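Local coordinates for citryl-spermidine/3,4-dihydroxybenzoyl-citryl-spermidine:spermidine ligase (Bacillus anthracis, PDB 3TO3), which catalyses the ATP-dependent condensation of spermidine with citryl-spermidine intermediates in the biosynthesis of the siderophore petrobactin, at residues 33-38 with 571-576. Residues are numbered along the deposited sequence; the frame is centred on the assembly and turned at random.
Sequences ESLIYE and QLTKRR
Glu38, the residue just after helix 18-37, reaches across and sets its carboxylate against the backbone N-H groups of the 571-576 turn, which leaves strand 566-570 in the C-terminal part of this IucA/IucC-family synthetase. The chain thereby ties its N-terminal region to a loop whose Leu572 side chain lies about 9 Å from the bound ATP.

The carboxylate bonds carry most of the contact. CG of Glu38 is anti to the carbonyl carbon (chi1 -62°), and the chain continues extended beyond it to the backbone of Leu572, Thr573 and Lys574. Glu38 OE1 accepts Lys574 N at 2.8 Å, on its syn side and 16° out of the carboxylate plane; Glu38 OE2 takes Thr573 N with its syn lone pair, fairly straight at 162°. Glu38 OE2 is also hydrogen-bonded to Tyr163 OH. The buried negative charge is thus met by backbone N-H groups of consecutive residues, an arrangement likely to stabilise it, while CB of Gln571 packs 3.3 Å from Glu38 OE1.

Two smaller polar links flank this one. The amide NE2 of Gln571 makes a weak, bent bond to the backbone O of Glu38. One turn back, Ser34 OG and Thr573 OG1 share a hydrogen bond of 3.0 Å.

Apolar contact is slight: Leu35, whose side chain also packs on Phe103, Leu104 and Phe108 of helix 100-110, crosses Thr573 at about a right angle, its CD2 resting 4.1 Å from Thr573 CG2.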
ATOM      1  N   GLU B  33      27.048  -2.901   7.447  1.00 30.38           N
ATOM      2  CA  GLU B  33      28.050  -1.975   6.914  1.00 33.42           C
ATOM      3  C   GLU B  33      27.604  -0.540   6.986  1.00 34.80           C
ATOM      4  O   GLU B  33      28.356   0.327   7.443  1.00 36.35           O
ATOM      5  CB  GLU B  33      28.443  -2.323   5.465  1.00 30.36           C
ATOM      6  CG  GLU B  33      29.229  -3.621   5.394  1.00 37.63           C
ATOM      7  CD  GLU B  33      29.590  -4.069   3.970  1.00 49.53           C
ATOM      8  OE1 GLU B  33      29.180  -3.400   2.981  1.00 51.18           O
ATOM      9  OE2 GLU B  33      30.301  -5.108   3.849  1.00 45.07           O
ATOM     10  N   SER B  34      26.380  -0.268   6.560  1.00 29.63           N
ATOM     11  CA  SER B  34      25.958   1.130   6.555  1.00 40.40           C
ATOM     12  C   SER B  34      25.547   1.632   7.950  1.00 40.35           C
ATOM     13  O   SER B  34      25.739   2.814   8.241  1.00 42.37           O
ATOM     14  CB  SER B  34      24.891   1.438   5.488  1.00 41.55           C
ATOM     15  OG  SER B  34      23.669   0.817   5.800  1.00 50.47           O
ATOM     16  N   LEU B  35      25.021   0.756   8.813  1.00 33.65           N
ATOM     17  CA  LEU B  35      24.683   1.201  10.178  1.00 37.66           C
ATOM     18  C   LEU B  35      25.966   1.588  10.945  1.00 37.43           C
ATOM     19  O   LEU B  35      25.994   2.587  11.640  1.00 37.99           O
ATOM     20  CB  LEU B  35      23.891   0.147  10.949  1.00 38.42           C
ATOM     21  CG  LEU B  35      22.477  -0.197  10.452  1.00 39.79           C
ATOM     22  CD1 LEU B  35      21.954  -1.383  11.213  1.00 35.50           C
ATOM     23  CD2 LEU B  35      21.547   0.968  10.617  1.00 33.41           C
ATOM     24  N   ILE B  36      27.036   0.814  10.776  1.00 32.88           N
ATOM     25  CA  ILE B  36      28.289   1.147  11.411  1.00 34.89           C
ATOM     26  C   ILE B  36      28.951   2.334  10.708  1.00 41.47           C
ATOM     27  O   ILE B  36      29.353   3.289  11.367  1.00 40.98           O
ATOM     28  CB  ILE B  36      29.248  -0.020  11.421  1.00 34.76           C
ATOM     29  CG1 ILE B  36      28.600  -1.235  12.059  1.00 41.47           C
ATOM     30  CG2 ILE B  36      30.557   0.335  12.162  1.00 38.67           C
ATOM     31  CD1 ILE B  36      29.511  -2.461  11.981  1.00 43.42           C
ATOM     32  N   TYR B  37      29.037   2.289   9.379  1.00 41.10           N
ATOM     33  CA  TYR B  37      29.690   3.365   8.639  1.00 37.26           C
ATOM     34  C   TYR B  37      29.108   4.743   9.007  1.00 37.69           C
ATOM     35  O   TYR B  37      29.842   5.679   9.210  1.00 39.47           O
ATOM     36  CB  TYR B  37      29.570   3.162   7.120  1.00 34.54           C
ATOM     37  CG  TYR B  37      30.352   4.166   6.262  1.00 32.80           C
ATOM     38  CD1 TYR B  37      31.703   4.461   6.530  1.00 29.00           C
ATOM     39  CD2 TYR B  37      29.752   4.799   5.184  1.00 30.27           C
ATOM     40  CE1 TYR B  37      32.401   5.359   5.762  1.00 29.77           C
ATOM     41  CE2 TYR B  37      30.453   5.684   4.393  1.00 31.32           C
ATOM     42  CZ  TYR B  37      31.773   5.959   4.689  1.00 37.00           C
ATOM     43  OH  TYR B  37      32.463   6.839   3.905  1.00 37.85           O
ATOM     44  N   GLU B  38      27.795   4.872   9.055  1.00 40.77           N
ATOM     45  CA  GLU B  38      27.188   6.193   9.243  1.00 42.27           C
ATOM     46  C   GLU B  38      27.101   6.530  10.732  1.00 41.76           C
ATOM     47  O   GLU B  38      26.596   7.570  11.102  1.00 44.14           O
ATOM     48  CB  GLU B  38      25.782   6.232   8.625  1.00 37.36           C
ATOM     49  CG  GLU B  38      25.775   6.010   7.147  1.00 42.26           C
ATOM     50  CD  GLU B  38      24.383   6.086   6.496  1.00 52.86           C
ATOM     51  OE1 GLU B  38      23.412   6.602   7.118  1.00 51.29           O
ATOM     52  OE2 GLU B  38      24.271   5.617   5.333  1.00 55.16           O
ATOM     53  N   GLN B 571      24.465  10.761   4.837  1.00 46.45           N
ATOM     54  CA  GLN B 571      24.128   9.526   5.502  1.00 44.44           C
ATOM     55  C   GLN B 571      22.784   9.075   4.935  1.00 51.11           C
ATOM     56  O   GLN B 571      21.730   9.504   5.393  1.00 59.36           O
ATOM     57  CB  GLN B 571      23.897   9.827   6.986  1.00 37.89           C
ATOM     58  CG  GLN B 571      25.080  10.414   7.715  1.00 39.67           C
ATOM     59  CD  GLN B 571      24.734  10.775   9.144  1.00 48.07           C
ATOM     60  OE1 GLN B 571      23.961  11.708   9.398  1.00 52.63           O
ATOM     61  NE2 GLN B 571      25.296  10.032  10.095  1.00 46.47           N
ATOM     62  N   LEU B 572      22.821   8.090   4.057  1.00 50.12           N
ATOM     63  CA  LEU B 572      21.628   7.677   3.316  1.00 52.43           C
ATOM     64  C   LEU B 572      20.705   6.765   4.121  1.00 45.83           C
ATOM     65  O   LEU B 572      19.490   6.894   4.073  1.00 47.82           O
ATOM     66  CB  LEU B 572      22.042   6.981   2.025  1.00 52.61           C
ATOM     67  CG  LEU B 572      22.931   7.821   1.092  1.00 60.50           C
ATOM     68  CD1 LEU B 572      23.623   6.928   0.088  1.00 63.16           C
ATOM     69  CD2 LEU B 572      22.132   8.900   0.385  1.00 55.59           C
ATOM     70  N   THR B 573      21.293   5.834   4.845  1.00 38.07           N
ATOM     71  CA  THR B 573      20.531   4.957   5.700  1.00 39.09           C
ATOM     72  C   THR B 573      19.923   5.737   6.867  1.00 40.78           C
ATOM     73  O   THR B 573      18.765   5.546   7.190  1.00 40.16           O
ATOM     74  CB  THR B 573      21.418   3.792   6.178  1.00 45.22           C
ATOM     75  OG1 THR B 573      21.868   3.051   5.025  1.00 45.57           O
ATOM     76  CG2 THR B 573      20.663   2.882   7.104  1.00 35.92           C
ATOM     77  N   LYS B 574      20.683   6.637   7.489  1.00 40.11           N
ATOM     78  CA  LYS B 574      20.147   7.363   8.635  1.00 42.68           C
ATOM     79  C   LYS B 574      18.808   8.021   8.286  1.00 55.93           C
ATOM     80  O   LYS B 574      17.877   8.093   9.116  1.00 52.12           O
ATOM     81  CB  LYS B 574      21.128   8.418   9.152  1.00 46.10           C
ATOM     82  CG  LYS B 574      20.678   9.081  10.440  1.00 49.45           C
ATOM     83  CD  LYS B 574      21.801   9.988  10.949  1.00 63.13           C
ATOM     84  CE  LYS B 574      21.479  10.660  12.297  1.00 72.50           C
ATOM     85  NZ  LYS B 574      21.826   9.776  13.457  1.00 74.97           N
ATOM     86  N   ARG B 575      18.709   8.473   7.042  1.00 54.54           N
ATOM     87  CA  ARG B 575      17.526   9.181   6.595  1.00 65.09           C
ATOM     88  C   ARG B 575      16.250   8.322   6.645  1.00 61.50           C
ATOM     89  O   ARG B 575      15.143   8.847   6.765  1.00 62.77           O
ATOM     90  CB  ARG B 575      17.770   9.742   5.194  1.00 75.02           C
ATOM     91  CG  ARG B 575      16.742  10.761   4.741  1.00 92.61           C
ATOM     92  CD  ARG B 575      17.397  11.757   3.809  1.00108.01           C
ATOM     93  NE  ARG B 575      18.706  11.274   3.369  1.00111.22           N
ATOM     94  CZ  ARG B 575      19.634  12.042   2.810  1.00117.42           C
ATOM     95  NH1 ARG B 575      20.796  11.523   2.441  1.00119.71           N
ATOM     96  NH2 ARG B 575      19.401  13.336   2.624  1.00121.04           N
ATOM     97  N   ARG B 576      16.417   7.004   6.568  1.00 57.15           N
ATOM     98  CA  ARG B 576      15.294   6.078   6.537  1.00 49.46           C
ATOM     99  C   ARG B 576      14.807   5.743   7.924  1.00 54.34           C
ATOM    100  O   ARG B 576      13.755   5.098   8.059  1.00 53.41           O
ATOM    101  CB  ARG B 576      15.697   4.759   5.863  1.00 57.02           C
ATOM    102  CG  ARG B 576      16.599   4.915   4.668  1.00 76.79           C
ATOM    103  CD  ARG B 576      15.882   4.572   3.380  1.00 93.62           C
ATOM    104  NE  ARG B 576      16.259   3.244   2.902  1.00108.65           N
ATOM    105  CZ  ARG B 576      17.372   2.987   2.214  1.00123.68           C
ATOM    106  NH1 ARG B 576      18.217   3.973   1.921  1.00125.72           N
ATOM    107  NH2 ARG B 576      17.650   1.744   1.821  1.00126.49           N
TER